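Local coordinates for protein beta-fructofuranosidase (Bifidobacterium adolescentis, PDB 6NOB) that probably hydrolyses terminal beta-D-fructofuranosides such as sucrose, as a glycoside hydrolase of family 32, at residues A[120-125]-A[142-147]; A[151-156]-A[461-466]; A[440-443]-A[447-450]; A[486-489]-A[493-496]. All blocks are in the same frame, centred on the assembly; numbering follows the deposited sequence.

Contact 1 (A[120-125]-A[142-147]); sequences AHFEPF and YHLFFQ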
loop_
_atom_site.group_PDB
_atom_site.type_symbol
_atom_site.label_atom_id
_atom_site.label_comp_id
_atom_site.label_asym_id
_atom_site.label_seq_id
_atom_site.Cartn_x
_atom_site.Cartn_y
_atom_site.Cartn_z
ATOM N N ALA A 120 2.822 13.015 7.903
ATOM C CA ALA A 120 3.864 12.876 6.894
ATOM C C ALA A 120 3.733 11.639 6.015
ATOM O O ALA A 120 4.588 11.430 5.148
ATOM C CB ALA A 120 5.251 12.865 7.556
ATOM N N HIS A 121 2.710 10.816 6.211
ATOM C CA HIS A 121 2.472 9.664 5.355
ATOM C C HIS A 121 1.389 10.000 4.339
ATOM O O HIS A 121 0.500 10.814 4.603
ATOM C CB HIS A 121 2.057 8.439 6.175
ATOM C CG HIS A 121 3.133 7.922 7.079
ATOM N ND1 HIS A 121 3.551 8.601 8.203
ATOM C CD2 HIS A 121 3.870 6.787 7.028
ATOM C CE1 HIS A 121 4.505 7.911 8.802
ATOM N NE2 HIS A 121 4.718 6.805 8.110
ATOM N N PHE A 122 1.468 9.373 3.167
ATOM C CA PHE A 122 0.468 9.639 2.142
ATOM C C PHE A 122 -0.880 9.058 2.550
ATOM O O PHE A 122 -0.973 7.901 2.973
ATOM C CB PHE A 122 0.883 9.068 0.787
ATOM C CG PHE A 122 -0.141 9.311 -0.289
ATOM C CD1 PHE A 122 -0.182 10.525 -0.957
ATOM C CD2 PHE A 122 -1.090 8.347 -0.598
ATOM C CE1 PHE A 122 -1.135 10.765 -1.933
ATOM C CE2 PHE A 122 -2.048 8.583 -1.570
ATOM C CZ PHE A 122 -2.068 9.792 -2.240
ATOM N N GLU A 123 -1.923 9.868 2.417
ATOM C CA GLU A 123 -3.306 9.465 2.594
ATOM C C GLU A 123 -4.134 10.170 1.533
ATOM O O GLU A 123 -3.780 11.276 1.103
ATOM C CB GLU A 123 -3.845 9.829 3.988
ATOM C CG GLU A 123 -3.036 9.297 5.161
ATOM C CD GLU A 123 -3.532 9.831 6.493
ATOM O OE1 GLU A 123 -4.554 10.552 6.497
ATOM O OE2 GLU A 123 -2.903 9.536 7.533
ATOM N N PRO A 124 -5.226 9.561 1.081
ATOM C CA PRO A 124 -6.150 10.277 0.197
ATOM C C PRO A 124 -6.886 11.363 0.968
ATOM O O PRO A 124 -6.809 11.452 2.195
ATOM C CB PRO A 124 -7.101 9.181 -0.290
ATOM C CG PRO A 124 -7.078 8.167 0.805
ATOM C CD PRO A 124 -5.673 8.182 1.343
ATOM N N PHE A 125 -7.598 12.210 0.219
ATOM C CA PHE A 125 -8.405 13.254 0.844
ATOM C C PHE A 125 -9.332 12.666 1.899
ATOM O O PHE A 125 -9.404 13.158 3.029
ATOM C CB PHE A 125 -9.221 13.999 -0.216
ATOM C CG PHE A 125 -8.390 14.766 -1.201
ATOM C CD1 PHE A 125 -7.461 15.699 -0.772
ATOM C CD2 PHE A 125 -8.549 14.562 -2.562
ATOM C CE1 PHE A 125 -6.702 16.409 -1.684
ATOM C CE2 PHE A 125 -7.793 15.268 -3.477
ATOM C CZ PHE A 125 -6.871 16.194 -3.038
ATOM N N TYR A 142 8.074 10.676 -9.623
ATOM C CA TYR A 142 7.665 9.412 -9.026
ATOM C C TYR A 142 6.146 9.328 -9.041
ATOM O O TYR A 142 5.463 10.273 -8.630
ATOM C CB TYR A 142 8.184 9.284 -7.594
ATOM C CG TYR A 142 9.686 9.396 -7.465
ATOM C CD1 TYR A 142 10.506 8.307 -7.724
ATOM C CD2 TYR A 142 10.282 10.590 -7.078
ATOM C CE1 TYR A 142 11.878 8.403 -7.604
ATOM C CE2 TYR A 142 11.655 10.695 -6.955
ATOM C CZ TYR A 142 12.447 9.597 -7.221
ATOM O OH TYR A 142 13.813 9.693 -7.102
ATOM N N HIS A 143 5.620 8.203 -9.512
ATOM C CA HIS A 143 4.186 8.014 -9.669
ATOM C C HIS A 143 3.690 6.977 -8.675
ATOM O O HIS A 143 4.236 5.871 -8.597
ATOM C CB HIS A 143 3.840 7.588 -11.096
ATOM C CG HIS A 143 3.809 8.724 -12.069
ATOM N ND1 HIS A 143 2.634 9.303 -12.500
ATOM C CD2 HIS A 143 4.808 9.400 -12.683
ATOM C CE1 HIS A 143 2.912 10.280 -13.345
ATOM N NE2 HIS A 143 4.224 10.360 -13.473
ATOM N N LEU A 144 2.656 7.339 -7.926
ATOM C CA LEU A 144 2.035 6.460 -6.943
ATOM C C LEU A 144 0.566 6.290 -7.310
ATOM O O LEU A 144 -0.218 7.242 -7.214
ATOM C CB LEU A 144 2.185 7.028 -5.534
ATOM C CG LEU A 144 1.367 6.377 -4.420
ATOM C CD1 LEU A 144 1.735 4.910 -4.264
ATOM C CD2 LEU A 144 1.583 7.128 -3.120
ATOM N N PHE A 145 0.202 5.093 -7.751
ATOM C CA PHE A 145 -1.194 4.709 -7.880
ATOM C C PHE A 145 -1.596 3.902 -6.653
ATOM O O PHE A 145 -0.746 3.401 -5.911
ATOM C CB PHE A 145 -1.436 3.896 -9.157
ATOM C CG PHE A 145 -1.019 4.601 -10.423
ATOM C CD1 PHE A 145 0.295 4.549 -10.865
ATOM C CD2 PHE A 145 -1.947 5.303 -11.179
ATOM C CE1 PHE A 145 0.674 5.192 -12.031
ATOM C CE2 PHE A 145 -1.572 5.947 -12.347
ATOM C CZ PHE A 145 -0.263 5.892 -12.773
ATOM N N PHE A 146 -2.904 3.783 -6.432
ATOM C CA PHE A 146 -3.340 3.047 -5.255
ATOM C C PHE A 146 -4.774 2.568 -5.409
ATOM O O PHE A 146 -5.611 3.232 -6.026
ATOM C CB PHE A 146 -3.203 3.885 -3.977
ATOM C CG PHE A 146 -3.835 5.247 -4.055
ATOM C CD1 PHE A 146 -3.103 6.344 -4.487
ATOM C CD2 PHE A 146 -5.156 5.435 -3.670
ATOM C CE1 PHE A 146 -3.681 7.602 -4.549
ATOM C CE2 PHE A 146 -5.739 6.690 -3.722
ATOM C CZ PHE A 146 -5.002 7.775 -4.165
ATOM N N GLN A 147 -5.030 1.393 -4.834
ATOM C CA GLN A 147 -6.382 0.874 -4.701
ATOM C C GLN A 147 -7.244 1.858 -3.920
ATOM O O GLN A 147 -6.835 2.351 -2.866
ATOM C CB GLN A 147 -6.342 -0.476 -3.989
ATOM C CG GLN A 147 -5.655 -1.578 -4.773
ATOM C CD GLN A 147 -6.482 -2.051 -5.950
ATOM O OE1 GLN A 147 -7.336 -2.922 -5.808
ATOM N NE2 GLN A 147 -6.230 -1.478 -7.122
#

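Contact 2 (A[151-156]-A[461-466]); sequences YGFGWD and RVEQPC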
loop_
_atom_site.group_PDB
_atom_site.type_symbol
_atom_site.label_atom_id
_atom_site.label_comp_id
_atom_site.label_asym_id
_atom_site.label_seq_id
_atom_site.Cartn_x
_atom_site.Cartn_y
_atom_site.Cartn_z
ATOM N N TYR A 151 -16.388 5.809 -2.307
ATOM C CA TYR A 151 -17.776 5.867 -1.870
ATOM C C TYR A 151 -17.979 5.577 -0.389
ATOM O O TYR A 151 -19.109 5.710 0.095
ATOM C CB TYR A 151 -18.632 4.892 -2.690
ATOM C CG TYR A 151 -18.753 5.275 -4.143
ATOM C CD1 TYR A 151 -19.674 6.229 -4.553
ATOM C CD2 TYR A 151 -17.935 4.692 -5.103
ATOM C CE1 TYR A 151 -19.784 6.586 -5.883
ATOM C CE2 TYR A 151 -18.036 5.041 -6.435
ATOM C CZ TYR A 151 -18.961 5.989 -6.819
ATOM O OH TYR A 151 -19.062 6.339 -8.145
ATOM N N GLY A 152 -16.941 5.193 0.341
ATOM C CA GLY A 152 -17.149 4.835 1.729
ATOM C C GLY A 152 -15.848 4.678 2.482
ATOM O O GLY A 152 -14.763 4.930 1.956
ATOM N N PHE A 153 -15.982 4.246 3.737
ATOM C CA PHE A 153 -14.858 4.094 4.650
ATOM C C PHE A 153 -14.234 2.706 4.612
ATOM O O PHE A 153 -13.113 2.532 5.101
ATOM C CB PHE A 153 -15.308 4.411 6.081
ATOM C CG PHE A 153 -14.185 4.773 7.013
ATOM C CD1 PHE A 153 -13.573 6.016 6.939
ATOM C CD2 PHE A 153 -13.752 3.873 7.975
ATOM C CE1 PHE A 153 -12.543 6.351 7.803
ATOM C CE2 PHE A 153 -12.723 4.200 8.839
ATOM C CZ PHE A 153 -12.117 5.442 8.754
ATOM N N GLY A 154 -14.930 1.711 4.055
ATOM C CA GLY A 154 -14.411 0.374 3.933
ATOM C C GLY A 154 -14.054 0.024 2.494
ATOM O O GLY A 154 -14.172 0.829 1.573
ATOM N N TRP A 155 -13.605 -1.215 2.323
ATOM C CA TRP A 155 -13.286 -1.712 0.992
ATOM C C TRP A 155 -14.561 -1.857 0.167
ATOM O O TRP A 155 -15.625 -2.194 0.692
ATOM C CB TRP A 155 -12.551 -3.051 1.088
ATOM C CG TRP A 155 -12.060 -3.557 -0.235
ATOM C CD1 TRP A 155 -10.812 -3.390 -0.770
ATOM C CD2 TRP A 155 -12.809 -4.313 -1.194
ATOM N NE1 TRP A 155 -10.742 -3.992 -2.005
ATOM C CE2 TRP A 155 -11.955 -4.566 -2.286
ATOM C CE3 TRP A 155 -14.120 -4.801 -1.234
ATOM C CZ2 TRP A 155 -12.370 -5.284 -3.405
ATOM C CZ3 TRP A 155 -14.530 -5.509 -2.347
ATOM C CH2 TRP A 155 -13.659 -5.745 -3.416
ATOM N N ASP A 156 -14.452 -1.590 -1.131
ATOM C CA ASP A 156 -15.570 -1.736 -2.059
ATOM C C ASP A 156 -14.996 -1.896 -3.462
ATOM O O ASP A 156 -13.793 -2.128 -3.631
ATOM C CB ASP A 156 -16.532 -0.547 -1.954
ATOM C CG ASP A 156 -17.965 -0.918 -2.291
ATOM O OD1 ASP A 156 -18.178 -1.933 -2.987
ATOM O OD2 ASP A 156 -18.879 -0.186 -1.857
ATOM N N ARG A 461 -8.491 2.605 13.732
ATOM C CA ARG A 461 -9.306 3.489 12.912
ATOM C C ARG A 461 -10.780 3.328 13.259
ATOM O O ARG A 461 -11.265 2.211 13.459
ATOM C CB ARG A 461 -9.082 3.204 11.426
ATOM C CG ARG A 461 -7.657 3.476 10.965
ATOM C CD ARG A 461 -7.451 3.071 9.516
ATOM N NE ARG A 461 -6.134 3.464 9.025
ATOM C CZ ARG A 461 -5.450 2.790 8.108
ATOM N NH1 ARG A 461 -5.956 1.681 7.578
ATOM N NH2 ARG A 461 -4.257 3.219 7.721
ATOM N N VAL A 462 -11.486 4.454 13.334
ATOM C CA VAL A 462 -12.918 4.476 13.611
ATOM C C VAL A 462 -13.596 5.313 12.536
ATOM O O VAL A 462 -13.174 6.444 12.267
ATOM C CB VAL A 462 -13.225 5.039 15.012
ATOM C CG1 VAL A 462 -14.726 5.198 15.206
ATOM C CG2 VAL A 462 -12.645 4.134 16.085
ATOM N N GLU A 463 -14.640 4.759 11.924
ATOM C CA GLU A 463 -15.332 5.445 10.841
ATOM C C GLU A 463 -15.943 6.750 11.334
ATOM O O GLU A 463 -16.720 6.765 12.292
ATOM C CB GLU A 463 -16.417 4.543 10.252
ATOM C CG GLU A 463 -17.255 5.217 9.176
ATOM C CD GLU A 463 -18.131 4.244 8.414
ATOM O OE1 GLU A 463 -18.313 3.101 8.884
ATOM O OE2 GLU A 463 -18.634 4.624 7.336
ATOM N N GLN A 464 -15.586 7.846 10.673
ATOM C CA GLN A 464 -16.095 9.165 11.016
ATOM C C GLN A 464 -15.933 10.065 9.799
ATOM O O GLN A 464 -15.146 9.755 8.897
ATOM C CB GLN A 464 -15.361 9.746 12.237
ATOM C CG GLN A 464 -13.856 9.591 12.194
ATOM C CD GLN A 464 -13.219 9.773 13.556
ATOM O OE1 GLN A 464 -12.246 9.100 13.897
ATOM N NE2 GLN A 464 -13.771 10.683 14.349
ATOM N N PRO A 465 -16.681 11.164 9.729
ATOM C CA PRO A 465 -16.579 12.048 8.564
ATOM C C PRO A 465 -15.218 12.723 8.476
ATOM O O PRO A 465 -14.439 12.752 9.433
ATOM C CB PRO A 465 -17.689 13.078 8.798
ATOM C CG PRO A 465 -18.632 12.423 9.746
ATOM C CD PRO A 465 -17.779 11.563 10.625
ATOM N N CYS A 466 -14.940 13.266 7.287
ATOM C CA CYS A 466 -13.739 14.064 7.044
ATOM C C CYS A 466 -12.475 13.299 7.421
ATOM O O CYS A 466 -11.554 13.840 8.039
ATOM C CB CYS A 466 -13.812 15.398 7.791
ATOM S SG CYS A 466 -15.279 16.388 7.425
HETATM O O HOH W 1 -18.614 3.515 4.677
#

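Contact 3 (A[440-443]-A[447-450]); sequences SFAD and RRIV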
loop_
_atom_site.group_PDB
_atom_site.type_symbol
_atom_site.label_atom_id
_atom_site.label_comp_id
_atom_site.label_asym_id
_atom_site.label_seq_id
_atom_site.Cartn_x
_atom_site.Cartn_y
_atom_site.Cartn_z
ATOM N N SER A 440 7.482 -2.778 -5.155
ATOM C CA SER A 440 8.764 -2.110 -5.285
ATOM C C SER A 440 8.976 -1.644 -6.719
ATOM O O SER A 440 8.267 -2.051 -7.640
ATOM C CB SER A 440 9.903 -3.037 -4.851
ATOM O OG SER A 440 10.449 -3.721 -5.964
ATOM N N PHE A 441 9.968 -0.773 -6.899
ATOM C CA PHE A 441 10.371 -0.327 -8.226
ATOM C C PHE A 441 11.824 0.119 -8.170
ATOM O O PHE A 441 12.397 0.317 -7.096
ATOM C CB PHE A 441 9.464 0.798 -8.746
ATOM C CG PHE A 441 9.709 2.135 -8.101
ATOM C CD1 PHE A 441 9.202 2.424 -6.842
ATOM C CD2 PHE A 441 10.441 3.109 -8.763
ATOM C CE1 PHE A 441 9.426 3.659 -6.253
ATOM C CE2 PHE A 441 10.671 4.343 -8.184
ATOM C CZ PHE A 441 10.163 4.622 -6.927
ATOM N N ALA A 442 12.420 0.261 -9.350
ATOM C CA ALA A 442 13.784 0.747 -9.502
ATOM C C ALA A 442 13.741 2.126 -10.142
ATOM O O ALA A 442 13.279 2.269 -11.278
ATOM C CB ALA A 442 14.618 -0.213 -10.351
ATOM N N ASP A 443 14.223 3.136 -9.418
ATOM C CA ASP A 443 14.245 4.485 -9.964
ATOM C C ASP A 443 15.343 4.601 -11.025
ATOM O O ASP A 443 16.042 3.635 -11.348
ATOM C CB ASP A 443 14.396 5.517 -8.840
ATOM C CG ASP A 443 15.788 5.535 -8.204
ATOM O OD1 ASP A 443 16.658 4.713 -8.565
ATOM O OD2 ASP A 443 16.012 6.397 -7.324
ATOM N N ARG A 447 18.127 2.556 -7.641
ATOM C CA ARG A 447 17.669 2.339 -6.276
ATOM C C ARG A 447 16.422 1.466 -6.273
ATOM O O ARG A 447 15.476 1.718 -7.024
ATOM C CB ARG A 447 17.359 3.675 -5.602
ATOM C CG ARG A 447 18.475 4.256 -4.771
ATOM C CD ARG A 447 17.945 5.368 -3.878
ATOM N NE ARG A 447 16.958 6.197 -4.567
ATOM C CZ ARG A 447 16.373 7.263 -4.029
ATOM N NH1 ARG A 447 16.678 7.639 -2.794
ATOM N NH2 ARG A 447 15.486 7.957 -4.727
ATOM N N ARG A 448 16.418 0.443 -5.423
ATOM C CA ARG A 448 15.244 -0.401 -5.222
ATOM C C ARG A 448 14.434 0.180 -4.066
ATOM O O ARG A 448 14.894 0.190 -2.920
ATOM C CB ARG A 448 15.659 -1.845 -4.949
ATOM C CG ARG A 448 14.510 -2.781 -4.597
ATOM C CD ARG A 448 13.452 -2.824 -5.692
ATOM N NE ARG A 448 13.998 -3.198 -6.996
ATOM C CZ ARG A 448 13.255 -3.459 -8.069
ATOM N NH1 ARG A 448 13.830 -3.789 -9.219
ATOM N NH2 ARG A 448 11.935 -3.384 -7.994
ATOM N N ILE A 449 13.231 0.665 -4.369
ATOM C CA ILE A 449 12.391 1.377 -3.413
ATOM C C ILE A 449 11.063 0.646 -3.290
ATOM O O ILE A 449 10.462 0.273 -4.303
ATOM C CB ILE A 449 12.170 2.839 -3.843
ATOM C CG1 ILE A 449 13.517 3.526 -4.077
ATOM C CG2 ILE A 449 11.348 3.584 -2.803
ATOM C CD1 ILE A 449 13.420 4.826 -4.844
ATOM N N VAL A 450 10.598 0.461 -2.056
ATOM C CA VAL A 450 9.376 -0.286 -1.776
ATOM C C VAL A 450 8.412 0.593 -0.986
ATOM O O VAL A 450 8.821 1.333 -0.083
ATOM C CB VAL A 450 9.680 -1.597 -1.015
ATOM C CG1 VAL A 450 10.463 -1.318 0.260
ATOM C CG2 VAL A 450 8.395 -2.368 -0.712
#

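Contact 4 (A[486-489]-A[493-496]); sequences YSKP and VYRE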
loop_
_atom_site.group_PDB
_atom_site.type_symbol
_atom_site.label_atom_id
_atom_site.label_comp_id
_atom_site.label_asym_id
_atom_site.label_seq_id
_atom_site.Cartn_x
_atom_site.Cartn_y
_atom_site.Cartn_z
ATOM N N TYR A 486 17.750 -5.936 3.721
ATOM C CA TYR A 486 17.775 -4.754 4.564
ATOM C C TYR A 486 16.806 -3.723 4.001
ATOM O O TYR A 486 16.573 -3.663 2.791
ATOM C CB TYR A 486 19.182 -4.156 4.635
ATOM C CG TYR A 486 20.068 -4.727 5.719
ATOM C CD1 TYR A 486 20.321 -6.092 5.794
ATOM C CD2 TYR A 486 20.678 -3.894 6.649
ATOM C CE1 TYR A 486 21.146 -6.612 6.779
ATOM C CE2 TYR A 486 21.507 -4.403 7.634
ATOM C CZ TYR A 486 21.736 -5.760 7.695
ATOM O OH TYR A 486 22.558 -6.263 8.677
ATOM N N SER A 487 16.235 -2.917 4.889
ATOM C CA SER A 487 15.312 -1.868 4.484
ATOM C C SER A 487 15.504 -0.665 5.391
ATOM O O SER A 487 15.703 -0.815 6.599
ATOM C CB SER A 487 13.854 -2.340 4.529
ATOM O OG SER A 487 13.398 -2.443 5.864
ATOM N N LYS A 488 15.419 0.528 4.802
ATOM C CA LYS A 488 15.752 1.773 5.473
ATOM C C LYS A 488 15.076 2.879 4.706
ATOM O O LYS A 488 14.968 2.780 3.469
ATOM C CB LYS A 488 17.275 1.969 5.500
ATOM C CG LYS A 488 17.812 2.989 6.484
ATOM C CD LYS A 488 19.323 3.140 6.299
ATOM C CE LYS A 488 20.003 3.742 7.525
ATOM N NZ LYS A 488 19.856 5.225 7.588
ATOM N N PRO A 489 14.581 3.938 5.353
ATOM C CA PRO A 489 13.950 5.032 4.616
ATOM C C PRO A 489 14.911 5.644 3.604
ATOM O O PRO A 489 16.116 5.752 3.849
ATOM C CB PRO A 489 13.566 6.033 5.708
ATOM C CG PRO A 489 13.444 5.210 6.936
ATOM C CD PRO A 489 14.477 4.130 6.815
ATOM N N VAL A 493 13.511 10.960 2.632
ATOM C CA VAL A 493 12.723 10.994 3.862
ATOM C C VAL A 493 13.488 11.725 4.958
ATOM O O VAL A 493 12.947 12.608 5.636
ATOM C CB VAL A 493 12.335 9.567 4.292
ATOM C CG1 VAL A 493 11.992 9.525 5.775
ATOM C CG2 VAL A 493 11.168 9.064 3.456
ATOM N N TYR A 494 14.766 11.379 5.138
ATOM C CA TYR A 494 15.593 12.076 6.120
ATOM C C TYR A 494 15.745 13.551 5.769
ATOM O O TYR A 494 15.672 14.417 6.650
ATOM C CB TYR A 494 16.967 11.414 6.216
ATOM C CG TYR A 494 16.954 9.986 6.720
ATOM C CD1 TYR A 494 16.702 9.703 8.058
ATOM C CD2 TYR A 494 17.221 8.926 5.864
ATOM C CE1 TYR A 494 16.706 8.400 8.525
ATOM C CE2 TYR A 494 17.224 7.620 6.322
ATOM C CZ TYR A 494 16.967 7.363 7.654
ATOM O OH TYR A 494 16.969 6.065 8.113
ATOM N N ARG A 495 15.954 13.857 4.486
ATOM C CA ARG A 495 16.200 15.237 4.078
ATOM C C ARG A 495 14.969 16.112 4.285
ATOM O O ARG A 495 15.085 17.252 4.748
ATOM C CB ARG A 495 16.643 15.276 2.614
ATOM C CG ARG A 495 17.034 16.665 2.106
ATOM C CD ARG A 495 17.233 16.661 0.592
ATOM N NE ARG A 495 15.963 16.543 -0.122
ATOM C CZ ARG A 495 15.813 15.928 -1.293
ATOM N NH1 ARG A 495 16.856 15.365 -1.888
ATOM N NH2 ARG A 495 14.618 15.873 -1.867
ATOM N N GLU A 496 13.783 15.600 3.958
ATOM C CA GLU A 496 12.584 16.431 3.963
ATOM C C GLU A 496 11.852 16.445 5.301
ATOM O O GLU A 496 11.244 17.465 5.647
ATOM C CB GLU A 496 11.618 15.969 2.865
ATOM C CG GLU A 496 12.191 16.029 1.452
ATOM C CD GLU A 496 12.551 17.439 1.015
ATOM O OE1 GLU A 496 11.849 18.391 1.416
ATOM O OE2 GLU A 496 13.542 17.595 0.270
#

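Contact 1 (A[120-125]-A[142-147])
F122 reaches across from the loop 120-125 to L144 and F146 on strand 142-147, and every atom that touches is carbon. The first kind of contact is CH-pi. Methyl CD2 of L144 lies over one face of the F122 ring, 4.1 Å from the ring centroid and 19° off its normal, displaced toward the CG and CD2 rim. The two side chains run antiparallel alongside one another. The second kind is aromatic. The F122 and F146 side chains lie roughly perpendicular, with ring centroids 5.3 Å apart, but their planes meet at 57°, so the pair is neither a parallel stack nor a T-shaped one. Its closest approach is F122 CE2 to F146 CE1, 3.5 Å. Two different torsions make this meeting possible: F122 turns CG anti to its backbone N, whereas F146 holds CG between N and the carbonyl carbon (chi1 51°), and each ring is thereby aimed at the other. The third kind is a looser apolar contact between the proline and the aromatic ring, P124 CB standing 4.5 Å from F146 CE2.

The four side chains are buried, and M129 on strand 127-138 touches both P124 and F146, while M472 also touches F146. Strand 127-138 carries the WMNDPNG sequence that in family 32 relatives belongs to the active site. The cluster thus packs the loop that leads into this strand against the adjoining strand, 141-149, of the five-bladed beta-propeller characteristic of the family.

Contact 2 (A[151-156]-A[461-466])
F153 swings CG to the side opposite its backbone N (chi1 -159°), and E463 does the same (chi1 176°) and then stays extended, which lays the glutamate chain along the phenyl group from ring to CB. The two side chains run in opposite directions: E463 CA sits over the ring, CB and CG follow its CD2 and CG atoms, and the carboxylate arrives beside F153 CB, with OE2 3.6 Å from that atom. The evidence for a CH-pi contact is the position of E463 CA, 3.7 Å from the F153 ring centroid and 19° off the normal, hence over the face although offset toward the rim. A backbone atom also approaches the ring: V462 O lies 3.8 Å from F153 CZ, obliquely.

The polar end of E463 is tied back to the same residue by solvent. One water accepts from F153 N at 2.9 Å and donates to E463 OE2, also at 2.9 Å, so the bridge links the carboxylate to the backbone of the residue whose ring its chain covers.

Both partners are irregular surface loops. Segment 151-156 joins strands 141-149 and 159-165, while 461-466 precedes strand 468-481; N469 at the start of that last strand makes weak hydrogen bonds to F153 O and R461 NH1, placing the contact beside the strand where the two loops converge.

Contact 3 (A[440-443]-A[447-450])
D443 and R447 face each other across the end of a beta hairpin, formed by strands 435-442 and 448-454 of the propeller. R447 can be traced outward. Its CB lies against the aspartate, 3.2 Å from D443 OD1; CG and CD pass at longer range beside OD2; the chain then bends at chi3 (-40°), and this turn brings the guanidinium back toward the carboxylate. NE donates to D443 OD2 at 2.9 Å and NH2 to the same oxygen at 3.1 Å, a side-on salt bridge with OD2 near the guanidinium plane. The flat groups are not coplanar, being 32° apart. The remaining nitrogen, NH1, is bound by E492 in a second salt bridge. Meanwhile D443 OD1 receives R447 N at 2.8 Å, so both carboxylate oxygens serve the one arginine residue.

Further along the ladder, F441 and I449 form the antiparallel hydrogen-bonded pair. Their side chains lie side by side on the face away from S440, A442, R448 and V450, with F441 CE1 3.7 Å from I449 CB. On that other face R448 folds over the strand, its guanidinium face above the F441 carbonyl carbon, and E273 holds NH1. R448 NH2 also points at S440 OG, though the modelled length of 2.5 Å is doubtfully short; the same OG is hydrogen-bonded to D378 OD2.

Contact 4 (A[486-489]-A[493-496])
K488 and Y494 meet at their far ends, where NZ donates a hydrogen bond to the phenolic OH at 3.1 Å. The lysine conformation explains the approach: CG lies opposite the backbone N (chi1 -163°), the chain runs extended through its next two torsions, and a bend at chi4 (-80°) turns NZ in toward the phenol. K488 CG and CE also pass near Y494 OH, CG at 3.6 Å. Y494 places its CG opposite the carbonyl carbon (chi1 -64°), which sends the ring back from the helix toward the strand, so that the two side chains meet roughly perpendicular. The hydroxyl has a stronger partner in E584, on strand 582-588; sitting between lysine and glutamate, it would probably be polarised. Both K488 and Y494 also touch a crystal neighbour, which may influence the lysine tip.

Strand 484-489 pairs antiparallel with strand 468-481 of the propeller, and helix 491-497 follows it directly, leading into the beta-sandwich that forms the C-terminal module in family 32. P489 is the last residue of the strand. Its ring lies obliquely to Y494, with CD 3.4 Å from the phenolic OH, while its carbonyl O lies 3.3 Å from Y494 CE2. On V493, CG1 is opposite the backbone N, and this methyl packs on P489 CB at 3.8 Å. F586, also on strand 582-588, touches both P489 and V493 from the sandwich side.

In the fold
Contacts 1, 3 and 4 all reach one mixed sheet of the propeller, with centres 13 to 17 Å apart. Only contacts 1 and 3 touch directly: Y142 CD1 lies 3.8 Å from F441 CZ, and Y142 OH packs 3.4 Å from R447 NH2. Contacts 3 and 4 remain about 6 Å apart at their nearest atoms, but E492, just ahead of 493-496, reaches R447. Contact 2 lies on the surface, its centre about 17 Å from that of contact 1 and 30 Å from those of contacts 3 and 4. Q147 hydrogen-bonds N133 of the WMNDPNG sequence, probably part of the active site; di(hydroxyethyl)ether, hydrogen-bonded by Q147 OE1 and W155 NE1, and 1,2-ethanediol, about 4 Å from the F146 side chain, may mark that pocket.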